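Local coordinates for protein chemotactic transducer PctC (Pseudomonas aeruginosa, PDB 5LTV) that acts as a chemotactic receptor for amino acids, binding gamma-aminobutyrate in its Cache ligand-binding domain and probably signalling its presence to the swimming machinery, at residues A[73-78]-A[96-101]; A[240-245]-A[250-255]; A[195-200]-A[206-211]. All coordinates share one frame; numbering follows the deposited sequence. Where two conformers were deposited one is given.

Contact 1 of 3, residues A[73-78]-A[96-101]; sequences PDEANI and LGEAAS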
ATOM      1  N   PRO A  73       2.621  -3.043 -27.748  1.00 41.91           N
ATOM      2  CA  PRO A  73       2.243  -3.580 -26.428  1.00 38.35           C
ATOM      3  C   PRO A  73       1.385  -4.837 -26.519  1.00 34.79           C
ATOM      4  O   PRO A  73       0.231  -4.841 -26.115  1.00 35.04           O
ATOM      5  CB  PRO A  73       1.474  -2.408 -25.817  1.00 41.18           C
ATOM      6  CG  PRO A  73       0.750  -1.798 -27.001  1.00 43.56           C
ATOM      7  CD  PRO A  73       1.653  -2.040 -28.226  1.00 43.90           C
ATOM      8  N   ASP A  74       1.958  -5.911 -27.067  1.00 35.22           N
ATOM      9  CA  ASP A  74       1.360  -7.235 -27.076  1.00 33.82           C
ATOM     10  C   ASP A  74       1.759  -7.988 -25.805  1.00 34.13           C
ATOM     11  O   ASP A  74       2.530  -7.478 -24.990  1.00 38.04           O
ATOM     12  CB  ASP A  74       1.767  -7.979 -28.347  1.00 40.08           C
ATOM     13  CG  ASP A  74       3.273  -8.231 -28.448  1.00 48.52           C
ATOM     14  OD1 ASP A  74       4.042  -7.822 -27.556  1.00 50.48           O
ATOM     15  OD2 ASP A  74       3.710  -8.814 -29.457  1.00 53.43           O
ATOM     16  N   GLU A  75       1.269  -9.234 -25.656  1.00 35.89           N
ATOM     17  CA  GLU A  75       1.420  -9.977 -24.408  1.00 37.18           C
ATOM     18  C   GLU A  75       2.872 -10.297 -24.103  1.00 33.10           C
ATOM     19  O   GLU A  75       3.301 -10.279 -22.938  1.00 34.81           O
ATOM     20  CB  GLU A  75       0.625 -11.286 -24.470  1.00 48.24           C
ATOM     21  CG  GLU A  75      -0.866 -11.133 -24.343  1.00 60.12           C
ATOM     22  CD  GLU A  75      -1.246 -10.133 -23.270  1.00 71.66           C
ATOM     23  OE1 GLU A  75      -0.774 -10.272 -22.114  1.00 79.21           O
ATOM     24  OE2 GLU A  75      -1.998  -9.195 -23.603  1.00 69.06           O
ATOM     25  N   ALA A  76       3.621 -10.680 -25.124  1.00 33.35           N
ATOM     26  CA  ALA A  76       4.995 -11.103 -24.911  1.00 33.55           C
ATOM     27  C   ALA A  76       5.867  -9.925 -24.488  1.00 35.66           C
ATOM     28  O   ALA A  76       6.725 -10.066 -23.612  1.00 44.23           O
ATOM     29  CB  ALA A  76       5.519 -11.769 -26.184  1.00 32.85           C
ATOM     30  N   ASN A  77       5.630  -8.744 -25.065  1.00 34.19           N
ATOM     31  CA  ASN A  77       6.392  -7.559 -24.686  1.00 31.41           C
ATOM     32  C   ASN A  77       6.044  -7.070 -23.278  1.00 34.48           C
ATOM     33  O   ASN A  77       6.932  -6.600 -22.546  1.00 33.37           O
ATOM     34  CB  ASN A  77       6.171  -6.446 -25.694  1.00 31.88           C
ATOM     35  CG  ASN A  77       6.824  -6.740 -27.005  1.00 41.81           C
ATOM     36  OD1 ASN A  77       7.705  -7.597 -27.076  1.00 49.82           O
ATOM     37  ND2 ASN A  77       6.419  -6.022 -28.061  1.00 40.74           N
ATOM     38  N   ILE A  78       4.760  -7.137 -22.904  1.00 32.15           N
ATOM     39  CA  ILE A  78       4.346  -6.763 -21.558  1.00 33.56           C
ATOM     40  C   ILE A  78       4.985  -7.701 -20.534  1.00 31.40           C
ATOM     41  O   ILE A  78       5.508  -7.262 -19.501  1.00 29.88           O
ATOM     42  CB  ILE A  78       2.805  -6.775 -21.451  1.00 31.65           C
ATOM     43  CG1 ILE A  78       2.198  -5.533 -22.088  1.00 23.94           C
ATOM     44  CG2 ILE A  78       2.329  -6.842 -19.992  1.00 27.19           C
ATOM     45  CD1 ILE A  78       0.740  -5.751 -22.518  1.00 23.92           C
ATOM     46  N   LEU A  96      -0.305  -6.230 -14.609  1.00 25.53           N
ATOM     47  CA  LEU A  96      -1.090  -5.399 -15.509  1.00 23.73           C
ATOM     48  C   LEU A  96      -2.414  -6.102 -15.748  1.00 26.18           C
ATOM     49  O   LEU A  96      -2.437  -7.223 -16.266  1.00 25.71           O
ATOM     50  CB  LEU A  96      -0.367  -5.176 -16.843  1.00 20.25           C
ATOM     51  CG  LEU A  96      -1.189  -4.447 -17.934  1.00 27.72           C
ATOM     52  CD1 LEU A  96      -1.311  -2.943 -17.643  1.00 20.38           C
ATOM     53  CD2 LEU A  96      -0.530  -4.651 -19.299  1.00 26.92           C
ATOM     54  N   GLY A  97      -3.514  -5.451 -15.375  1.00 28.67           N
ATOM     55  CA  GLY A  97      -4.832  -5.913 -15.733  1.00 25.43           C
ATOM     56  C   GLY A  97      -5.227  -5.094 -16.940  1.00 29.06           C
ATOM     57  O   GLY A  97      -5.198  -3.861 -16.896  1.00 30.35           O
ATOM     58  N   GLU A  98      -5.549  -5.787 -18.040  1.00 29.30           N
ATOM     59  CA  GLU A  98      -5.837  -5.145 -19.324  1.00 30.54           C
ATOM     60  C   GLU A  98      -7.329  -4.871 -19.497  1.00 26.28           C
ATOM     61  O   GLU A  98      -8.162  -5.690 -19.131  1.00 29.33           O
ATOM     62  CB  GLU A  98      -5.315  -6.002 -20.488  1.00 34.54           C
ATOM     63  CG  GLU A  98      -3.792  -5.974 -20.591  1.00 40.97           C
ATOM     64  CD  GLU A  98      -3.231  -6.765 -21.752  1.00 49.35           C
ATOM     65  OE1 GLU A  98      -2.341  -7.618 -21.524  1.00 49.30           O
ATOM     66  OE2 GLU A  98      -3.631  -6.508 -22.911  1.00 55.82           O
ATOM     67  N   ALA A  99      -7.646  -3.730 -20.115  1.00 25.69           N
ATOM     68  CA  ALA A  99      -9.034  -3.267 -20.236  1.00 23.29           C
ATOM     69  C   ALA A  99      -9.820  -4.062 -21.276  1.00 27.20           C
ATOM     70  O   ALA A  99     -11.007  -4.336 -21.073  1.00 34.57           O
ATOM     71  CB  ALA A  99      -9.043  -1.783 -20.601  1.00 22.34           C
ATOM     72  N   ALA A 100      -9.191  -4.465 -22.389  1.00 26.07           N
ATOM     73  CA  ALA A 100      -9.966  -5.047 -23.494  1.00 31.36           C
ATOM     74  C   ALA A 100     -10.714  -6.315 -23.068  1.00 35.80           C
ATOM     75  O   ALA A 100     -11.898  -6.475 -23.356  1.00 39.76           O
ATOM     76  CB  ALA A 100      -9.067  -5.350 -24.705  1.00 28.99           C
ATOM     77  N   SER A 101     -10.038  -7.241 -22.402  1.00 38.84           N
ATOM     78  CA  SER A 101     -10.716  -8.500 -22.085  1.00 38.50           C
ATOM     79  C   SER A 101     -10.279  -9.097 -20.748  1.00 38.16           C
ATOM     80  O   SER A 101     -10.461 -10.302 -20.541  1.00 38.44           O
ATOM     81  CB  SER A 101     -10.474  -9.534 -23.208  1.00 36.65           C
ATOM     82  OG  SER A 101      -9.095  -9.786 -23.349  1.00 37.87           O
TER
HETATM   83  O   HOH W   1      -1.677  -6.409 -25.398  1.00 38.70           O

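Contact 2 of 3, residues A[240-245]-A[250-255]; sequences FTPVKG and TWYVAL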
ATOM      1  N   PHE A 240       0.085  10.309  17.809  1.00 53.41           N
ATOM      2  CA  PHE A 240      -0.242  10.238  16.385  1.00 51.73           C
ATOM      3  C   PHE A 240       0.614  11.221  15.596  1.00 53.55           C
ATOM      4  O   PHE A 240       0.675  12.411  15.932  1.00 56.33           O
ATOM      5  CB  PHE A 240      -1.725  10.515  16.121  1.00 51.54           C
ATOM      6  CG  PHE A 240      -2.649   9.484  16.709  1.00 51.61           C
ATOM      7  CD1 PHE A 240      -2.846   8.254  16.079  1.00 48.32           C
ATOM      8  CD2 PHE A 240      -3.308   9.736  17.911  1.00 48.08           C
ATOM      9  CE1 PHE A 240      -3.714   7.284  16.634  1.00 46.51           C
ATOM     10  CE2 PHE A 240      -4.166   8.792  18.467  1.00 47.66           C
ATOM     11  CZ  PHE A 240      -4.372   7.553  17.816  1.00 46.84           C
ATOM     12  N   THR A 241       1.251  10.711  14.540  1.00 52.40           N
ATOM     13  CA  THR A 241       2.085  11.489  13.629  1.00 49.16           C
ATOM     14  C   THR A 241       1.667  11.203  12.195  1.00 48.01           C
ATOM     15  O   THR A 241       1.718  10.034  11.762  1.00 47.73           O
ATOM     16  CB  THR A 241       3.556  11.141  13.801  1.00 50.84           C
ATOM     17  OG1 THR A 241       3.917  11.285  15.191  1.00 52.96           O
ATOM     18  CG2 THR A 241       4.410  12.041  12.893  1.00 50.11           C
ATOM     19  N   PRO A 242       1.278  12.209  11.426  1.00 48.46           N
ATOM     20  CA  PRO A 242       0.879  11.959  10.037  1.00 46.96           C
ATOM     21  C   PRO A 242       2.043  11.500   9.175  1.00 42.74           C
ATOM     22  O   PRO A 242       3.196  11.877   9.384  1.00 42.11           O
ATOM     23  CB  PRO A 242       0.336  13.318   9.567  1.00 48.62           C
ATOM     24  CG  PRO A 242       0.898  14.322  10.513  1.00 49.41           C
ATOM     25  CD  PRO A 242       1.078  13.617  11.825  1.00 48.51           C
ATOM     26  N   VAL A 243       1.726  10.641   8.215  1.00 44.03           N
ATOM     27  CA  VAL A 243       2.671  10.269   7.171  1.00 41.45           C
ATOM     28  C   VAL A 243       2.490  11.228   6.010  1.00 45.79           C
ATOM     29  O   VAL A 243       1.391  11.353   5.454  1.00 49.66           O
ATOM     30  CB  VAL A 243       2.477   8.822   6.710  1.00 35.39           C
ATOM     31  CG1 VAL A 243       3.599   8.479   5.756  1.00 34.93           C
ATOM     32  CG2 VAL A 243       2.472   7.882   7.906  1.00 34.98           C
ATOM     33  N   LYS A 244       3.564  11.924   5.656  0.52 45.20           N
ATOM     34  CA  LYS A 244       3.533  12.861   4.551  0.52 44.76           C
ATOM     35  C   LYS A 244       3.768  12.119   3.241  0.52 43.91           C
ATOM     36  O   LYS A 244       4.326  11.016   3.217  0.52 43.38           O
ATOM     37  CB  LYS A 244       4.598  13.942   4.737  0.52 45.84           C
ATOM     38  CG  LYS A 244       4.584  14.664   6.097  0.52 47.14           C
ATOM     39  CD  LYS A 244       5.729  15.686   6.195  0.52 47.46           C
ATOM     40  CE  LYS A 244       5.474  16.888   5.287  0.52 49.31           C
ATOM     41  NZ  LYS A 244       6.731  17.462   4.700  0.52 48.93           N
ATOM     42  N   GLY A 245       3.321  12.734   2.145  1.00 43.59           N
ATOM     43  CA  GLY A 245       3.628  12.272   0.808  1.00 43.35           C
ATOM     44  C   GLY A 245       2.748  11.175   0.248  1.00 46.46           C
ATOM     45  O   GLY A 245       3.010  10.715  -0.870  1.00 51.31           O
ATOM     46  N   THR A 250      -4.861  10.084   4.310  1.00 45.09           N
ATOM     47  CA  THR A 250      -4.238  10.669   5.493  1.00 46.19           C
ATOM     48  C   THR A 250      -4.063   9.514   6.477  1.00 45.67           C
ATOM     49  O   THR A 250      -5.035   9.023   7.052  1.00 46.90           O
ATOM     50  CB  THR A 250      -5.081  11.790   6.099  1.00 43.65           C
ATOM     51  OG1 THR A 250      -5.404  12.711   5.075  1.00 48.95           O
ATOM     52  CG2 THR A 250      -4.312  12.527   7.184  1.00 40.77           C
ATOM     53  N   TRP A 251      -2.838   9.064   6.646  1.00 41.74           N
ATOM     54  CA  TRP A 251      -2.562   7.941   7.501  1.00 38.87           C
ATOM     55  C   TRP A 251      -1.573   8.371   8.566  1.00 40.20           C
ATOM     56  O   TRP A 251      -0.737   9.246   8.340  1.00 41.40           O
ATOM     57  CB  TRP A 251      -2.002   6.759   6.727  1.00 36.41           C
ATOM     58  CG  TRP A 251      -2.932   6.145   5.781  1.00 35.94           C
ATOM     59  CD1 TRP A 251      -4.248   6.336   5.676  1.00 38.52           C
ATOM     60  CD2 TRP A 251      -2.607   5.127   4.801  1.00 34.91           C
ATOM     61  NE1 TRP A 251      -4.800   5.546   4.670  1.00 35.20           N
ATOM     62  CE2 TRP A 251      -3.791   4.777   4.130  1.00 34.77           C
ATOM     63  CE3 TRP A 251      -1.430   4.482   4.437  1.00 33.28           C
ATOM     64  CZ2 TRP A 251      -3.844   3.812   3.102  1.00 35.96           C
ATOM     65  CZ3 TRP A 251      -1.481   3.515   3.403  1.00 33.47           C
ATOM     66  CH2 TRP A 251      -2.678   3.192   2.766  1.00 36.13           C
ATOM     67  N   TYR A 252      -1.707   7.768   9.738  1.00 33.36           N
ATOM     68  CA  TYR A 252      -0.922   8.180  10.886  1.00 36.33           C
ATOM     69  C   TYR A 252      -0.115   7.008  11.403  1.00 40.24           C
ATOM     70  O   TYR A 252      -0.584   5.855  11.375  1.00 37.97           O
ATOM     71  CB  TYR A 252      -1.809   8.695  12.024  1.00 40.12           C
ATOM     72  CG  TYR A 252      -2.565   9.959  11.720  1.00 42.43           C
ATOM     73  CD1 TYR A 252      -3.757   9.909  11.035  1.00 42.43           C
ATOM     74  CD2 TYR A 252      -2.103  11.201  12.163  1.00 47.56           C
ATOM     75  CE1 TYR A 252      -4.476  11.064  10.754  1.00 47.35           C
ATOM     76  CE2 TYR A 252      -2.815  12.366  11.909  1.00 50.22           C
ATOM     77  CZ  TYR A 252      -4.014  12.285  11.191  1.00 51.64           C
ATOM     78  OH  TYR A 252      -4.777  13.396  10.899  1.00 53.72           O
ATOM     79  N   VAL A 253       1.104   7.323  11.839  1.00 38.44           N
ATOM     80  CA  VAL A 253       1.878   6.458  12.715  1.00 37.87           C
ATOM     81  C   VAL A 253       1.365   6.641  14.134  1.00 43.00           C
ATOM     82  O   VAL A 253       1.331   7.766  14.658  1.00 45.10           O
ATOM     83  CB  VAL A 253       3.375   6.779  12.629  1.00 41.36           C
ATOM     84  CG1 VAL A 253       4.136   6.028  13.718  1.00 42.88           C
ATOM     85  CG2 VAL A 253       3.904   6.417  11.267  1.00 43.26           C
ATOM     86  N   ALA A 254       0.943   5.546  14.753  1.00 43.89           N
ATOM     87  CA  ALA A 254       0.546   5.554  16.159  1.00 46.13           C
ATOM     88  C   ALA A 254       1.646   4.887  16.968  1.00 44.74           C
ATOM     89  O   ALA A 254       2.058   3.769  16.631  1.00 42.88           O
ATOM     90  CB  ALA A 254      -0.790   4.828  16.378  1.00 44.79           C
ATOM     91  N   LEU A 255       2.135   5.577  18.004  1.00 41.52           N
ATOM     92  CA  LEU A 255       3.106   5.025  18.939  1.00 44.25           C
ATOM     93  C   LEU A 255       2.430   4.782  20.280  1.00 48.05           C
ATOM     94  O   LEU A 255       1.755   5.675  20.808  1.00 49.89           O
ATOM     95  CB  LEU A 255       4.292   5.958  19.161  1.00 45.65           C
ATOM     96  CG  LEU A 255       5.165   6.343  17.991  1.00 49.15           C
ATOM     97  CD1 LEU A 255       6.284   7.277  18.426  1.00 51.27           C
ATOM     98  CD2 LEU A 255       5.731   5.103  17.375  1.00 49.27           C
TER
HETATM   99  O   HOH W   2       3.486   9.108  16.455  1.00 47.51           O
HETATM  100  O   HOH W   3      -0.910  10.069   4.955  1.00 29.49           O

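Contact 3 of 3, residues A[195-200]-A[206-211]; sequences AGKILL and LVLKTL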
ATOM      1  N   ALA A 195      -9.833   8.043   9.452  1.00 45.79           N
ATOM      2  CA  ALA A 195     -11.170   7.624   9.856  1.00 46.36           C
ATOM      3  C   ALA A 195     -11.173   6.631  11.012  1.00 41.67           C
ATOM      4  O   ALA A 195     -12.253   6.275  11.487  1.00 44.70           O
ATOM      5  CB  ALA A 195     -11.907   7.008   8.658  1.00 45.40           C
ATOM      6  N   GLY A 196     -10.013   6.145  11.442  1.00 42.38           N
ATOM      7  CA  GLY A 196      -9.922   5.158  12.508  1.00 41.35           C
ATOM      8  C   GLY A 196      -9.690   3.719  12.106  1.00 42.85           C
ATOM      9  O   GLY A 196      -9.751   2.848  12.982  1.00 45.27           O
ATOM     10  N   LYS A 197      -9.417   3.432  10.824  0.64 43.52           N
ATOM     11  CA  LYS A 197      -9.194   2.061  10.347  0.64 44.24           C
ATOM     12  C   LYS A 197      -7.736   1.644  10.543  0.64 42.09           C
ATOM     13  O   LYS A 197      -6.827   2.271   9.989  0.64 40.89           O
ATOM     14  CB  LYS A 197      -9.569   1.932   8.868  0.64 46.38           C
ATOM     15  CG  LYS A 197      -9.398   0.515   8.282  0.64 47.75           C
ATOM     16  CD  LYS A 197     -10.618  -0.355   8.543  0.64 51.01           C
ATOM     17  CE  LYS A 197     -11.444  -0.527   7.271  0.64 51.91           C
ATOM     18  NZ  LYS A 197     -11.825   0.792   6.653  0.64 52.46           N
ATOM     19  N   ILE A 198      -7.520   0.569  11.303  1.00 39.71           N
ATOM     20  CA  ILE A 198      -6.181   0.032  11.525  1.00 38.09           C
ATOM     21  C   ILE A 198      -5.678  -0.644  10.248  1.00 35.44           C
ATOM     22  O   ILE A 198      -6.289  -1.593   9.750  1.00 35.26           O
ATOM     23  CB  ILE A 198      -6.170  -0.957  12.702  1.00 38.21           C
ATOM     24  CG1 ILE A 198      -6.597  -0.263  13.997  1.00 42.37           C
ATOM     25  CG2 ILE A 198      -4.789  -1.601  12.856  1.00 34.22           C
ATOM     26  CD1 ILE A 198      -6.565  -1.192  15.183  1.00 44.58           C
ATOM     27  N   LEU A 199      -4.519  -0.203   9.764  1.00 32.06           N
ATOM     28  CA  LEU A 199      -3.935  -0.625   8.495  1.00 31.36           C
ATOM     29  C   LEU A 199      -2.767  -1.571   8.677  1.00 35.11           C
ATOM     30  O   LEU A 199      -2.607  -2.518   7.909  1.00 34.27           O
ATOM     31  CB  LEU A 199      -3.441   0.593   7.702  1.00 33.31           C
ATOM     32  CG  LEU A 199      -4.394   1.783   7.634  1.00 34.06           C
ATOM     33  CD1 LEU A 199      -3.672   2.928   7.007  1.00 32.72           C
ATOM     34  CD2 LEU A 199      -5.673   1.422   6.888  1.00 31.87           C
ATOM     35  N   LEU A 200      -1.913  -1.290   9.646  1.00 36.48           N
ATOM     36  CA  LEU A 200      -0.822  -2.166  10.007  1.00 30.26           C
ATOM     37  C   LEU A 200      -0.809  -2.241  11.511  1.00 32.37           C
ATOM     38  O   LEU A 200      -1.079  -1.235  12.177  1.00 29.78           O
ATOM     39  CB  LEU A 200       0.482  -1.633   9.563  1.00 26.93           C
ATOM     40  CG  LEU A 200       0.735  -1.269   8.097  1.00 31.66           C
ATOM     41  CD1 LEU A 200       2.043  -0.487   8.031  1.00 29.35           C
ATOM     42  CD2 LEU A 200       0.732  -2.508   7.236  1.00 28.80           C
ATOM     43  N   LEU A 206      -5.682  -7.370  14.457  1.00 52.97           N
ATOM     44  CA  LEU A 206      -6.288  -6.051  14.578  1.00 50.02           C
ATOM     45  C   LEU A 206      -6.277  -5.282  13.264  1.00 45.37           C
ATOM     46  O   LEU A 206      -6.887  -4.212  13.188  1.00 45.32           O
ATOM     47  CB  LEU A 206      -5.592  -5.244  15.672  1.00 50.75           C
ATOM     48  CG  LEU A 206      -5.842  -5.673  17.114  1.00 50.38           C
ATOM     49  CD1 LEU A 206      -5.089  -4.754  18.052  1.00 50.05           C
ATOM     50  CD2 LEU A 206      -7.328  -5.639  17.396  1.00 51.42           C
ATOM     51  N   VAL A 207      -5.637  -5.824  12.223  1.00 42.77           N
ATOM     52  CA  VAL A 207      -5.653  -5.174  10.921  1.00 43.11           C
ATOM     53  C   VAL A 207      -7.074  -5.120  10.377  1.00 39.44           C
ATOM     54  O   VAL A 207      -7.809  -6.109  10.418  1.00 38.86           O
ATOM     55  CB  VAL A 207      -4.695  -5.878   9.951  1.00 40.36           C
ATOM     56  CG1 VAL A 207      -5.039  -5.505   8.521  1.00 38.37           C
ATOM     57  CG2 VAL A 207      -3.267  -5.440  10.270  1.00 40.25           C
ATOM     58  N   LEU A 208      -7.459  -3.947   9.868  1.00 41.66           N
ATOM     59  CA  LEU A 208      -8.768  -3.616   9.301  1.00 45.35           C
ATOM     60  C   LEU A 208      -9.866  -3.525  10.351  1.00 49.02           C
ATOM     61  O   LEU A 208     -11.042  -3.378   9.988  1.00 51.70           O
ATOM     62  CB  LEU A 208      -9.216  -4.584   8.193  1.00 44.08           C
ATOM     63  CG  LEU A 208      -8.411  -4.564   6.891  1.00 43.06           C
ATOM     64  CD1 LEU A 208      -9.145  -5.320   5.794  1.00 40.80           C
ATOM     65  CD2 LEU A 208      -8.094  -3.131   6.437  1.00 40.83           C
ATOM     66  N   LYS A 209      -9.530  -3.611  11.633  1.00 49.64           N
ATOM     67  CA  LYS A 209     -10.492  -3.246  12.652  1.00 51.31           C
ATOM     68  C   LYS A 209     -10.486  -1.731  12.853  1.00 50.74           C
ATOM     69  O   LYS A 209      -9.506  -1.039  12.555  1.00 48.85           O
ATOM     70  CB  LYS A 209     -10.170  -3.944  13.970  1.00 53.71           C
ATOM     71  CG  LYS A 209     -11.049  -5.147  14.306  1.00 56.36           C
ATOM     72  CD  LYS A 209     -10.912  -6.271  13.290  1.00 57.17           C
ATOM     73  CE  LYS A 209     -11.095  -7.639  13.958  1.00 57.61           C
ATOM     74  NZ  LYS A 209     -10.694  -8.780  13.046  1.00 57.35           N
ATOM     75  N   THR A 210     -11.590  -1.213  13.380  1.00 51.19           N
ATOM     76  CA  THR A 210     -11.557   0.169  13.835  1.00 52.42           C
ATOM     77  C   THR A 210     -10.859   0.272  15.183  1.00 52.85           C
ATOM     78  O   THR A 210     -10.677  -0.723  15.897  1.00 54.21           O
ATOM     79  CB  THR A 210     -12.959   0.748  13.955  1.00 52.48           C
ATOM     80  OG1 THR A 210     -13.653   0.081  15.025  1.00 56.17           O
ATOM     81  CG2 THR A 210     -13.710   0.568  12.631  1.00 49.49           C
ATOM     82  N   LEU A 211     -10.453   1.497  15.532  1.00 54.90           N
ATOM     83  CA  LEU A 211      -9.837   1.688  16.840  1.00 59.52           C
ATOM     84  C   LEU A 211     -10.817   1.382  17.953  1.00 64.94           C
ATOM     85  O   LEU A 211     -10.423   0.857  19.001  1.00 65.93           O
ATOM     86  CB  LEU A 211      -9.300   3.109  16.984  1.00 59.34           C
ATOM     87  CG  LEU A 211      -7.850   3.298  16.548  1.00 58.69           C
ATOM     88  CD1 LEU A 211      -7.643   4.722  16.171  1.00 58.25           C
ATOM     89  CD2 LEU A 211      -6.878   2.916  17.650  1.00 60.14           C
TER

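Contact 1 of 3, residues A[73-78]-A[96-101]
The carboxylates of E75 and E98 reach toward each other from opposite directions, bringing OE2 of E75 within 2.6 Å of OE1 of E98. Their planes are only 12° apart, so the two flat groups lie nearly coplanar. So short a separation of two acid oxygens would fit one of the groups probably being protonated. E98 extends straight beyond CG, whereas E75 bends at its second torsion (chi2 -42°), which brings its carboxylate round to E98. A water lies 2.6 Å from O of P73 and 3.2 Å from OE2 of E98, bridging the acid and the loop before the helix.

I78 flanks the acid pair: its CD1 touches CD2 of L96 at 3.6 Å and lies 3.7 Å from OE1 of E98. CD2 of L96 also touches CG2 of I78, the two side chains crossing at about a right angle. Branched aliphatic residues suit this buried seam, where helix 75-82 leans on strand 93-98 of the ligand-bearing sheet of the Cache domain; the side chain of L96 is about 11 Å from the bound gamma-aminobutyrate. L162 of strand 160-170 also packs on L96, and L70 on I78.

Further out, D74 is the N-cap of the helix: its OD1 accepts from N of N77 at 3.1 Å, met from above the carboxylate plane. The I78 N to D74 O bond closes the first turn. N77 ND2 binds O of Q72, securing the lead-in loop, and T103 touches both E75 and E98.

Contact 2 of 3, residues A[240-245]-A[250-255]
F240 packs on A254, and T241 pairs with V253, in the antiparallel beta hairpin of strands 237-242 and 251-256, within the second sheet of the Cache domain. T241 and V253 form a hydrogen-bonded pair: T241 N gives to V253 O at 2.9 Å and V253 N returns a bond to T241 O at 2.8 Å. Beyond them V243 N donates to W251 O almost straight, at 170°.

The tight part is apolar. A254 is small enough to let the F240 ring come close, its CE1 3.8 Å from CB of A254. CG2 of V243, just past the paired residues, meets CG2 of V253 at 3.9 Å, the branches crossing at about a right angle. Helix 34-68 covers T241 with A46 and V253 with T45.

P242 and Y252 are also close-packed, though partly exposed. With CG of Y252 beside its backbone N (chi1 -65°), the ring lies obliquely against P242 through CD2 and CE2, and CD2 also meets CB of F240 at 4.0 Å. Proline fits here because P242 and Y252 are a non-hydrogen-bonded pair, which needs no N-H directed at the partner strand.

The looser margins are lined by water. At the turn end one molecule accepts from W251 N and lies 2.7 Å from O of V243. Beside the T241-V253 pair another lies 2.6 Å from OG1 of T241 and donates to O of V253 at 3.1 Å.

Contact 3 of 3, residues A[195-200]-A[206-211]
A type II beta turn from L206 to K209 packs against edge strand 198-200 of the second sheet, with I198 as the main residue held between them. I198 is gripped by two backbone bonds: its N gives to K209 O at 2.8 Å, and its O takes the N-H of L208 at 2.6 Å. Its beta-branched side chain drops over the turn: chi1 of -61° sets CG1 beside the backbone N and CG2 anti to it, so that CG1 nears K209 O while CG2 lies 3.4 Å from L206 O. CD1 meets CB of L206 at 4.2 Å. L208 takes the positive-phi position (phi 71°) more often filled by glycine, and its carbonyl O lies 3.4 Å from CD of K197.

A single backbone bridge pairs K197 with T210, and beyond it G196 O accepts from L211 N at 3.0 Å. Glycine suits position 196 because, at its phi of 101°, a CB would press against the preceding carbonyl. T210 is the N-cap of helix 211-214, its OG1 binding N of E213.

L199 and L200 both face L191 in a classic beta bulge, so the turn is joined to the body of the sheet through strand 188-193. Around it, helix 171-178 packs on L200 and V207, strand 134-140 meets L199 and L208, and A214 of helix 211-214 touches I198 and L206.

Contacts 2 and 3 belong to one sheet: contact 2 pairs two inner strands and is well buried, whereas contact 3 lies at the edge strand and is only partly so. They meet directly, CD2 of W251 packing on CD1 of L199, and their centres are 13 Å apart. Contact 1 sets a helix against a strand of the other, ligand-bearing sheet and is partly buried, with an exposed acid; its centre is 36 Å from contact 2 and 35 Å from contact 3, on the opposite side of the chain's centre. Contacts 2 and 3 are built on backbone hydrogen bonds, regular in the hairpin and between a turn and the edge strand in contact 3; contact 1 relies on side chains and water.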